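Local coordinates for protein 2-hydroxychromene-2-carboxylate isomerase (Pseudomonas putida, PDB 2IMF) that catalyses the reversible, glutathione-dependent isomerisation of 2-hydroxychromene-2-carboxylate to trans-o-hydroxybenzylidenepyruvate in naphthalene breakdown, as a kappa class glutathione transferase, at residues R20-A25 with I32-I37; I91-S96 with A104-V109; R163-F166 with M171-G174. One frame throughout, in Å; residues are numbered along the deposited sequence. Where two conformers were deposited one is given.

Contact 1: R20-A25 with I32-I37; sequences RLSKLA and IRYNAI. With PO4 (phosphate ion), chain D.
Leu21 and Ile32 meet methyl to methyl where helix 12-28 packs on strand 31-36, the last two elements of the beta-alpha-beta unit that opens this thioredoxin-like fold. In the conformer given here for Ile32, Leu21 CD2 lies 3.9 Å from Ile32 CD1, and Leu21 CB is only slightly farther from the same methyl; the two side chains cross at about a right angle. With CG1 of Ile32 anti to its carbonyl carbon (chi1 -60°), the long branch of this conformer runs out to the helix, while CG2 turns back over the ring of Tyr34, 3.5 Å above its plane and over its centre. Tyr34 brings OH to 4.0 Å from Ser22 OG, too long for a hydrogen bond. That serine, in the conformer given, is instead bonded to Asn18 one turn earlier and to Asn107. Phe5 of the neighbouring strand 2-7 touches both Leu21 and Tyr34 and so extends the apolar layer. One residue before Leu21, Arg20 directs its extended chain elsewhere and forms a salt bridge with Glu188. Its guanidinium meets a phosphate ion, probably from the crystallisation liquor, edge-on: the phosphorus lies in the guanidinium plane, and Arg20 NH1 and NH2 each donate a 3.0 Å bond, to phosphate O4 and O2 respectively.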
loop_
_atom_site.group_PDB
_atom_site.type_symbol
_atom_site.label_atom_id
_atom_site.label_comp_id
_atom_site.label_asym_id
_atom_site.label_seq_id
_atom_site.Cartn_x
_atom_site.Cartn_y
_atom_site.Cartn_z
ATOM N N ARG A 20 14.404 8.145 -0.631
ATOM C CA ARG A 20 14.556 7.749 -2.030
ATOM C C ARG A 20 14.475 8.989 -2.866
ATOM O O ARG A 20 15.284 9.147 -3.805
ATOM C CB ARG A 20 13.444 6.774 -2.371
ATOM C CG ARG A 20 13.272 6.441 -3.857
ATOM C CD ARG A 20 12.671 5.102 -3.872
ATOM N NE ARG A 20 12.408 4.545 -5.218
ATOM C CZ ARG A 20 11.928 3.317 -5.407
ATOM N NH1 ARG A 20 11.594 2.505 -4.377
ATOM N NH2 ARG A 20 11.659 2.939 -6.648
ATOM N N LEU A 21 13.574 9.935 -2.593
ATOM C CA LEU A 21 13.519 11.188 -3.333
ATOM C C LEU A 21 14.792 11.989 -3.207
ATOM O O LEU A 21 15.210 12.608 -4.196
ATOM C CB LEU A 21 12.332 12.046 -2.926
ATOM C CG LEU A 21 11.008 11.403 -3.332
ATOM C CD1 LEU A 21 9.882 12.054 -2.457
ATOM C CD2 LEU A 21 10.754 11.710 -4.851
ATOM N N SER A 22 15.392 12.019 -2.036
ATOM C CA SER A 22 16.648 12.791 -1.857
ATOM C C SER A 22 17.728 12.216 -2.707
ATOM O O SER A 22 18.493 13.025 -3.265
ATOM C CB SER A 22 17.043 12.798 -0.414
ATOM O OG SER A 22 16.202 13.733 0.190
ATOM N N LYS A 23 17.794 10.884 -2.816
ATOM C CA LYS A 23 18.800 10.262 -3.706
ATOM C C LYS A 23 18.554 10.610 -5.140
ATOM O O LYS A 23 19.520 10.776 -5.900
ATOM C CB LYS A 23 18.896 8.758 -3.529
ATOM C CG LYS A 23 19.507 8.387 -2.197
ATOM C CD LYS A 23 20.176 7.050 -2.239
ATOM C CE LYS A 23 20.944 6.829 -0.953
ATOM N NZ LYS A 23 21.506 8.116 -0.378
ATOM N N LEU A 24 17.298 10.744 -5.557
ATOM C CA LEU A 24 17.017 11.123 -6.937
ATOM C C LEU A 24 17.449 12.525 -7.173
ATOM O O LEU A 24 17.976 12.881 -8.254
ATOM C CB LEU A 24 15.515 10.994 -7.231
ATOM C CG LEU A 24 14.955 9.572 -7.289
ATOM C CD1 LEU A 24 13.423 9.539 -7.279
ATOM C CD2 LEU A 24 15.517 8.724 -8.442
ATOM N N ALA A 25 17.246 13.371 -6.176
ATOM C CA ALA A 25 17.698 14.741 -6.269
ATOM C C ALA A 25 19.223 14.769 -6.445
ATOM O O ALA A 25 19.744 15.356 -7.401
ATOM C CB ALA A 25 17.276 15.516 -5.043
ATOM N N ILE A 32 12.791 18.923 -5.967
ATOM C CA ILE A 32 11.645 18.550 -5.075
ATOM C C ILE A 32 11.072 19.798 -4.473
ATOM O O ILE A 32 11.821 20.590 -3.846
ATOM C CB ILE A 32 12.116 17.692 -3.894
ATOM C CG1 ILE A 32 12.761 16.387 -4.379
ATOM C CG2 ILE A 32 10.942 17.356 -2.949
ATOM C CD1 ILE A 32 11.767 15.494 -5.102
ATOM N N ARG A 33 9.760 19.978 -4.576
ATOM C CA ARG A 33 9.059 20.990 -3.835
ATOM C C ARG A 33 8.450 20.324 -2.565
ATOM O O ARG A 33 7.474 19.531 -2.666
ATOM C CB ARG A 33 7.997 21.668 -4.693
ATOM C CG ARG A 33 7.246 22.723 -3.961
ATOM C CD ARG A 33 6.284 23.497 -4.909
ATOM N NE ARG A 33 6.673 23.366 -6.312
ATOM C CZ ARG A 33 5.828 23.256 -7.346
ATOM N NH1 ARG A 33 4.518 23.261 -7.173
ATOM N NH2 ARG A 33 6.297 23.122 -8.567
ATOM N N TYR A 34 8.989 20.648 -1.392
ATOM C CA TYR A 34 8.566 20.006 -0.119
ATOM C C TYR A 34 7.365 20.682 0.504
ATOM O O TYR A 34 7.264 21.942 0.502
ATOM C CB TYR A 34 9.687 20.092 0.883
ATOM C CG TYR A 34 10.881 19.296 0.525
ATOM C CD1 TYR A 34 11.885 19.885 -0.266
ATOM C CD2 TYR A 34 11.050 17.961 0.924
ATOM C CE1 TYR A 34 13.033 19.178 -0.617
ATOM C CE2 TYR A 34 12.198 17.263 0.564
ATOM C CZ TYR A 34 13.173 17.881 -0.238
ATOM O OH TYR A 34 14.299 17.190 -0.567
ATOM N N ASN A 35 6.432 19.888 1.029
ATOM C CA ASN A 35 5.281 20.398 1.689
ATOM C C ASN A 35 5.033 19.595 2.976
ATOM O O ASN A 35 4.531 18.480 2.914
ATOM C CB ASN A 35 4.043 20.242 0.772
ATOM C CG ASN A 35 4.189 20.993 -0.579
ATOM O OD1 ASN A 35 3.965 22.205 -0.662
ATOM N ND2 ASN A 35 4.647 20.286 -1.582
ATOM N N ALA A 36 5.274 20.217 4.130
ATOM C CA ALA A 36 4.958 19.569 5.430
ATOM C C ALA A 36 3.511 19.838 5.760
ATOM O O ALA A 36 3.088 21.013 5.796
ATOM C CB ALA A 36 5.859 20.084 6.558
ATOM N N ILE A 37 2.725 18.767 5.968
ATOM C CA ILE A 37 1.287 18.945 6.201
ATOM C C ILE A 37 0.795 18.074 7.332
ATOM O O ILE A 37 1.465 17.140 7.760
ATOM C CB ILE A 37 0.392 18.596 4.951
ATOM C CG1 ILE A 37 0.684 17.138 4.477
ATOM C CG2 ILE A 37 0.781 19.522 3.790
ATOM C CD1 ILE A 37 -0.319 16.663 3.369
HETATM P P PO4 D . 10.553 -0.675 -6.001
HETATM O O1 PO4 D . 10.727 -2.199 -6.141
HETATM O O2 PO4 D . 11.156 0.003 -7.231
HETATM O O3 PO4 D . 9.135 -0.308 -5.630
HETATM O O4 PO4 D . 11.416 -0.430 -4.813
#

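Contact 2: I91-S96 with A104-V109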
loop_
_atom_site.group_PDB
_atom_site.type_symbol
_atom_site.label_atom_id
_atom_site.label_comp_id
_atom_site.label_asym_id
_atom_site.label_seq_id
_atom_site.Cartn_x
_atom_site.Cartn_y
_atom_site.Cartn_z
ATOM N N ILE A 91 5.725 22.280 11.567
ATOM C CA ILE A 91 5.690 23.742 11.481
ATOM C C ILE A 91 7.092 24.321 11.200
ATOM O O ILE A 91 7.295 25.248 10.377
ATOM C CB ILE A 91 5.177 24.295 12.754
ATOM C CG1 ILE A 91 3.681 24.036 12.903
ATOM C CG2 ILE A 91 5.514 25.802 12.776
ATOM C CD1 ILE A 91 3.039 24.333 14.323
ATOM N N GLY A 92 8.104 23.730 11.841
ATOM C CA GLY A 92 9.437 24.236 11.701
ATOM C C GLY A 92 9.979 24.158 10.284
ATOM O O GLY A 92 10.912 24.912 9.915
ATOM N N PHE A 93 9.422 23.263 9.452
ATOM C CA PHE A 93 9.820 23.231 8.058
ATOM C C PHE A 93 9.665 24.618 7.411
ATOM O O PHE A 93 10.426 24.936 6.527
ATOM C CB PHE A 93 8.978 22.179 7.274
ATOM C CG PHE A 93 9.115 22.322 5.785
ATOM C CD1 PHE A 93 10.222 21.836 5.179
ATOM C CD2 PHE A 93 8.146 22.981 5.008
ATOM C CE1 PHE A 93 10.451 22.029 3.836
ATOM C CE2 PHE A 93 8.337 23.178 3.660
ATOM C CZ PHE A 93 9.483 22.687 3.092
ATOM N N TYR A 94 8.666 25.365 7.803
ATOM C CA TYR A 94 8.440 26.663 7.193
ATOM C C TYR A 94 9.432 27.729 7.618
ATOM O O TYR A 94 9.346 28.856 7.086
ATOM C CB TYR A 94 6.966 27.057 7.423
ATOM C CG TYR A 94 6.091 26.030 6.689
ATOM C CD1 TYR A 94 6.021 26.082 5.301
ATOM C CD2 TYR A 94 5.468 24.964 7.371
ATOM C CE1 TYR A 94 5.349 25.096 4.564
ATOM C CE2 TYR A 94 4.773 23.991 6.678
ATOM C CZ TYR A 94 4.770 24.035 5.273
ATOM O OH TYR A 94 4.107 23.083 4.530
ATOM N N TYR A 95 10.395 27.418 8.470
ATOM C CA TYR A 95 11.505 28.354 8.703
ATOM C C TYR A 95 12.551 28.218 7.587
ATOM O O TYR A 95 13.363 29.109 7.475
ATOM C CB TYR A 95 12.172 27.939 10.017
ATOM C CG TYR A 95 13.167 28.943 10.594
ATOM C CD1 TYR A 95 12.672 29.985 11.358
ATOM C CD2 TYR A 95 14.570 28.773 10.472
ATOM C CE1 TYR A 95 13.543 30.927 11.955
ATOM C CE2 TYR A 95 15.438 29.713 11.076
ATOM C CZ TYR A 95 14.881 30.695 11.825
ATOM O OH TYR A 95 15.795 31.612 12.376
ATOM N N SER A 96 12.604 27.119 6.830
ATOM C CA SER A 96 13.705 26.881 5.934
ATOM C C SER A 96 13.570 27.768 4.721
ATOM O O SER A 96 12.477 28.200 4.361
ATOM C CB SER A 96 13.784 25.401 5.559
ATOM O OG SER A 96 12.662 24.945 4.836
ATOM N N ALA A 104 17.668 20.069 3.444
ATOM C CA ALA A 104 18.523 19.743 4.564
ATOM C C ALA A 104 17.697 19.609 5.857
ATOM O O ALA A 104 17.920 18.678 6.613
ATOM C CB ALA A 104 19.615 20.785 4.753
ATOM N N TYR A 105 16.778 20.544 6.056
ATOM C CA TYR A 105 15.883 20.452 7.248
ATOM C C TYR A 105 15.107 19.130 7.207
ATOM O O TYR A 105 15.095 18.368 8.174
ATOM C CB TYR A 105 14.926 21.597 7.323
ATOM C CG TYR A 105 13.977 21.584 8.506
ATOM C CD1 TYR A 105 14.389 22.019 9.745
ATOM C CD2 TYR A 105 12.756 21.006 8.360
ATOM C CE1 TYR A 105 13.496 22.021 10.814
ATOM C CE2 TYR A 105 11.859 20.980 9.381
ATOM C CZ TYR A 105 12.254 21.482 10.648
ATOM O OH TYR A 105 11.376 21.499 11.690
ATOM N N VAL A 106 14.463 18.828 6.092
ATOM C CA VAL A 106 13.637 17.631 6.017
ATOM C C VAL A 106 14.530 16.420 6.264
ATOM O O VAL A 106 14.120 15.491 6.998
ATOM C CB VAL A 106 12.909 17.616 4.674
ATOM C CG1 VAL A 106 12.219 16.272 4.487
ATOM C CG2 VAL A 106 11.912 18.763 4.624
ATOM N N ASN A 107 15.738 16.348 5.662
ATOM C CA ASN A 107 16.598 15.227 5.888
ATOM C C ASN A 107 17.051 15.077 7.332
ATOM O O ASN A 107 17.030 13.995 7.891
ATOM C CB ASN A 107 17.841 15.346 4.940
ATOM C CG ASN A 107 17.505 15.138 3.461
ATOM O OD1 ASN A 107 16.471 14.564 3.107
ATOM N ND2 ASN A 107 18.379 15.644 2.583
ATOM N N VAL A 108 17.472 16.175 7.926
ATOM C CA VAL A 108 17.981 16.070 9.291
ATOM C C VAL A 108 16.856 15.661 10.260
ATOM O O VAL A 108 17.067 14.800 11.126
ATOM C CB VAL A 108 18.532 17.475 9.711
ATOM C CG1 VAL A 108 18.696 17.596 11.207
ATOM C CG2 VAL A 108 19.879 17.779 8.961
ATOM N N VAL A 109 15.649 16.211 10.083
ATOM C CA VAL A 109 14.564 15.898 11.010
ATOM C C VAL A 109 14.120 14.446 10.794
ATOM O O VAL A 109 13.922 13.682 11.752
ATOM C CB VAL A 109 13.388 16.855 10.892
ATOM C CG1 VAL A 109 12.203 16.440 11.761
ATOM C CG2 VAL A 109 13.818 18.266 11.271
#
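Tyr105 lays its ring against the backbone of Gly92 and Phe93, with CE2 3.3 Å from Phe93 CA and OH 3.3 Å from Gly92 C. Gly92 O sits over one ring face, 3.7 Å above the plane and offset toward the rim; Val109 CG2 occupies the opposite face. A CB built on Gly92 would fall 2.4 Å from Tyr105 OH, a clash, which is consistent with a glycine at this position. That hydroxyl comes near Phe93 N at a poor angle and is hydrogen-bonded instead to Met89 O. Chi1 of -180° places the tyrosine CG opposite the backbone N, carrying the ring across to Gly92 and Phe93. These segments belong to the helical part of the DsbA-like thioredoxin fold, where helix 99-115 packs beside the 91-96 segment, and Phe93 and Val106 both reach Tyr34 of strand 31-36. Between the two segments, Phe93 CD1 touches Val106 CG2 at 3.6 Å, an approach oblique to the ring, while Tyr105 CD2 lies at the phenylalanine's edge. Farther along, Ser96 turns OG back to Phe93 O at 2.8 Å, nearly in line with the carbonyl bond (C=O...OG 161°), and Ser96 N donates to the same oxygen.

Contact 3: R163-F166 with M171-G174; sequences RKVF and MFLG
Helix 147-162 runs out into a Schellman motif, Lys164 taking positive phi (80°), and the loop that follows leads into strand 170-173 of the thioredoxin-like sheet, so that Val165 and Met171, the closest CA pair, stand 9.2 Å apart and side chains must bridge the gap. Arg163 and Phe172 do most of this. The guanidinium lies flat on the ring, planes 11° apart, with CZ of Arg163 3.6 Å from the centroid of Phe172 and close to the ring normal: a cation-pi stack. Because the arginine chain is extended from CG to NE, it slides along the phenylalanine in the opposite direction, and CD adds a CH-pi contact over the same face. Val165 comes instead to the ring's edge, its CG2 in the ring plane and 3.7 Å from Phe172 CE1. Outside the pair, Asp4 forms a salt bridge with Arg163 NH1, and Tyr6 OH bonds to that nitrogen too; together with the stack they would hold the guanidinium in one rotation. With a leucine in its place the flat cation is gone from the ring face, and Asp4 would probably be left with one charge partner fewer and Gly174 O without its water link to this side chain. Two waters in the guanidinium plane make that link: each accepts from Arg163 NH2, at 2.6 and 2.8 Å, and each donates to Gly174 O.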
loop_
_atom_site.group_PDB
_atom_site.type_symbol
_atom_site.label_atom_id
_atom_site.label_comp_id
_atom_site.label_asym_id
_atom_site.label_seq_id
_atom_site.Cartn_x
_atom_site.Cartn_y
_atom_site.Cartn_z
ATOM N N ARG A 163 -6.050 19.816 -3.232
ATOM C CA ARG A 163 -5.397 19.035 -4.282
ATOM C C ARG A 163 -5.717 17.538 -4.276
ATOM O O ARG A 163 -5.177 16.793 -5.060
ATOM C CB ARG A 163 -3.899 19.268 -4.251
ATOM C CG ARG A 163 -3.228 19.263 -5.659
ATOM C CD ARG A 163 -1.817 19.642 -5.592
ATOM N NE ARG A 163 -1.205 19.364 -6.868
ATOM C CZ ARG A 163 0.054 19.440 -7.145
ATOM N NH1 ARG A 163 0.924 19.748 -6.194
ATOM N NH2 ARG A 163 0.427 19.237 -8.390
ATOM N N LYS A 164 -6.569 17.154 -3.327
ATOM C CA LYS A 164 -7.072 15.776 -3.216
ATOM C C LYS A 164 -6.062 14.862 -2.545
ATOM O O LYS A 164 -6.139 13.642 -2.675
ATOM C CB LYS A 164 -7.555 15.238 -4.563
ATOM C CG LYS A 164 -8.720 16.113 -5.106
ATOM C CD LYS A 164 -9.652 15.425 -6.097
ATOM C CE LYS A 164 -10.252 16.486 -7.063
ATOM N NZ LYS A 164 -11.120 17.512 -6.345
ATOM N N VAL A 165 -5.117 15.447 -1.822
ATOM C CA VAL A 165 -4.174 14.642 -1.007
ATOM C C VAL A 165 -4.953 14.132 0.203
ATOM O O VAL A 165 -5.603 14.892 0.936
ATOM C CB VAL A 165 -3.047 15.513 -0.526
ATOM C CG1 VAL A 165 -2.205 14.723 0.475
ATOM C CG2 VAL A 165 -2.233 15.988 -1.710
ATOM N N PHE A 166 -4.893 12.796 0.425
ATOM C CA PHE A 166 -5.593 12.155 1.572
ATOM C C PHE A 166 -4.613 11.481 2.564
ATOM O O PHE A 166 -5.042 11.031 3.628
ATOM C CB PHE A 166 -6.608 11.112 1.053
ATOM C CG PHE A 166 -5.940 10.014 0.251
ATOM C CD1 PHE A 166 -5.310 8.926 0.918
ATOM C CD2 PHE A 166 -5.882 10.086 -1.169
ATOM C CE1 PHE A 166 -4.599 7.992 0.202
ATOM C CE2 PHE A 166 -5.173 9.123 -1.860
ATOM C CZ PHE A 166 -4.560 8.043 -1.178
ATOM N N MET A 171 3.069 12.302 -3.815
ATOM C CA MET A 171 3.991 12.909 -4.810
ATOM C C MET A 171 3.163 13.295 -6.013
ATOM O O MET A 171 2.320 12.479 -6.451
ATOM C CB MET A 171 5.149 12.003 -5.263
ATOM C CG MET A 171 6.169 11.779 -4.184
ATOM S SD MET A 171 5.773 10.719 -2.772
ATOM C CE MET A 171 5.148 9.211 -3.531
ATOM N N PHE A 172 3.433 14.461 -6.640
ATOM C CA PHE A 172 2.766 14.819 -7.923
ATOM C C PHE A 172 3.873 15.094 -8.901
ATOM O O PHE A 172 4.853 15.786 -8.581
ATOM C CB PHE A 172 1.926 16.093 -7.832
ATOM C CG PHE A 172 0.635 15.999 -7.052
ATOM C CD1 PHE A 172 0.662 16.025 -5.665
ATOM C CD2 PHE A 172 -0.568 15.909 -7.711
ATOM C CE1 PHE A 172 -0.529 15.987 -4.948
ATOM C CE2 PHE A 172 -1.756 15.875 -7.011
ATOM C CZ PHE A 172 -1.737 15.925 -5.654
ATOM N N LEU A 173 3.577 14.700 -10.131
ATOM C CA LEU A 173 4.317 15.135 -11.340
ATOM C C LEU A 173 3.236 15.522 -12.323
ATOM O O LEU A 173 2.420 14.688 -12.766
ATOM C CB LEU A 173 5.176 14.038 -11.861
ATOM C CG LEU A 173 5.915 14.435 -13.132
ATOM C CD1 LEU A 173 6.872 15.586 -12.845
ATOM C CD2 LEU A 173 6.695 13.213 -13.476
ATOM N N GLY A 174 3.158 16.807 -12.685
ATOM C CA GLY A 174 2.149 17.181 -13.640
ATOM C C GLY A 174 0.810 16.960 -12.992
ATOM O O GLY A 174 0.583 17.402 -11.852
HETATM O O HOH W 1 2.262 18.962 -10.207
HETATM O O HOH W 2 -1.471 18.582 -10.281
#

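In the fold
Contacts 1 and 2 adjoin directly, their centres 12 Å apart: Tyr94 OH and Ala36 O are 2.6 Å apart and Ser22 OG and Asn107 OD1 3.0 Å, both probable hydrogen bonds, while Phe93 CZ packs 3.4 Å from Tyr34 CB. Contact 1 meets contact 3 more lightly, through Ile37 CD1 on Val165 CG1 at 4.0 Å and Leu21 CD1 on Met171 CG at 4.1 Å, both contacts reaching the one sheet. Contacts 2 and 3 do not touch; their nearest atoms are about 11 Å apart. Contact 3 includes Phe166, which lines the glutathione pocket and touches the ligand; in contact 1 the side chain of Leu21 is about 11 Å from it.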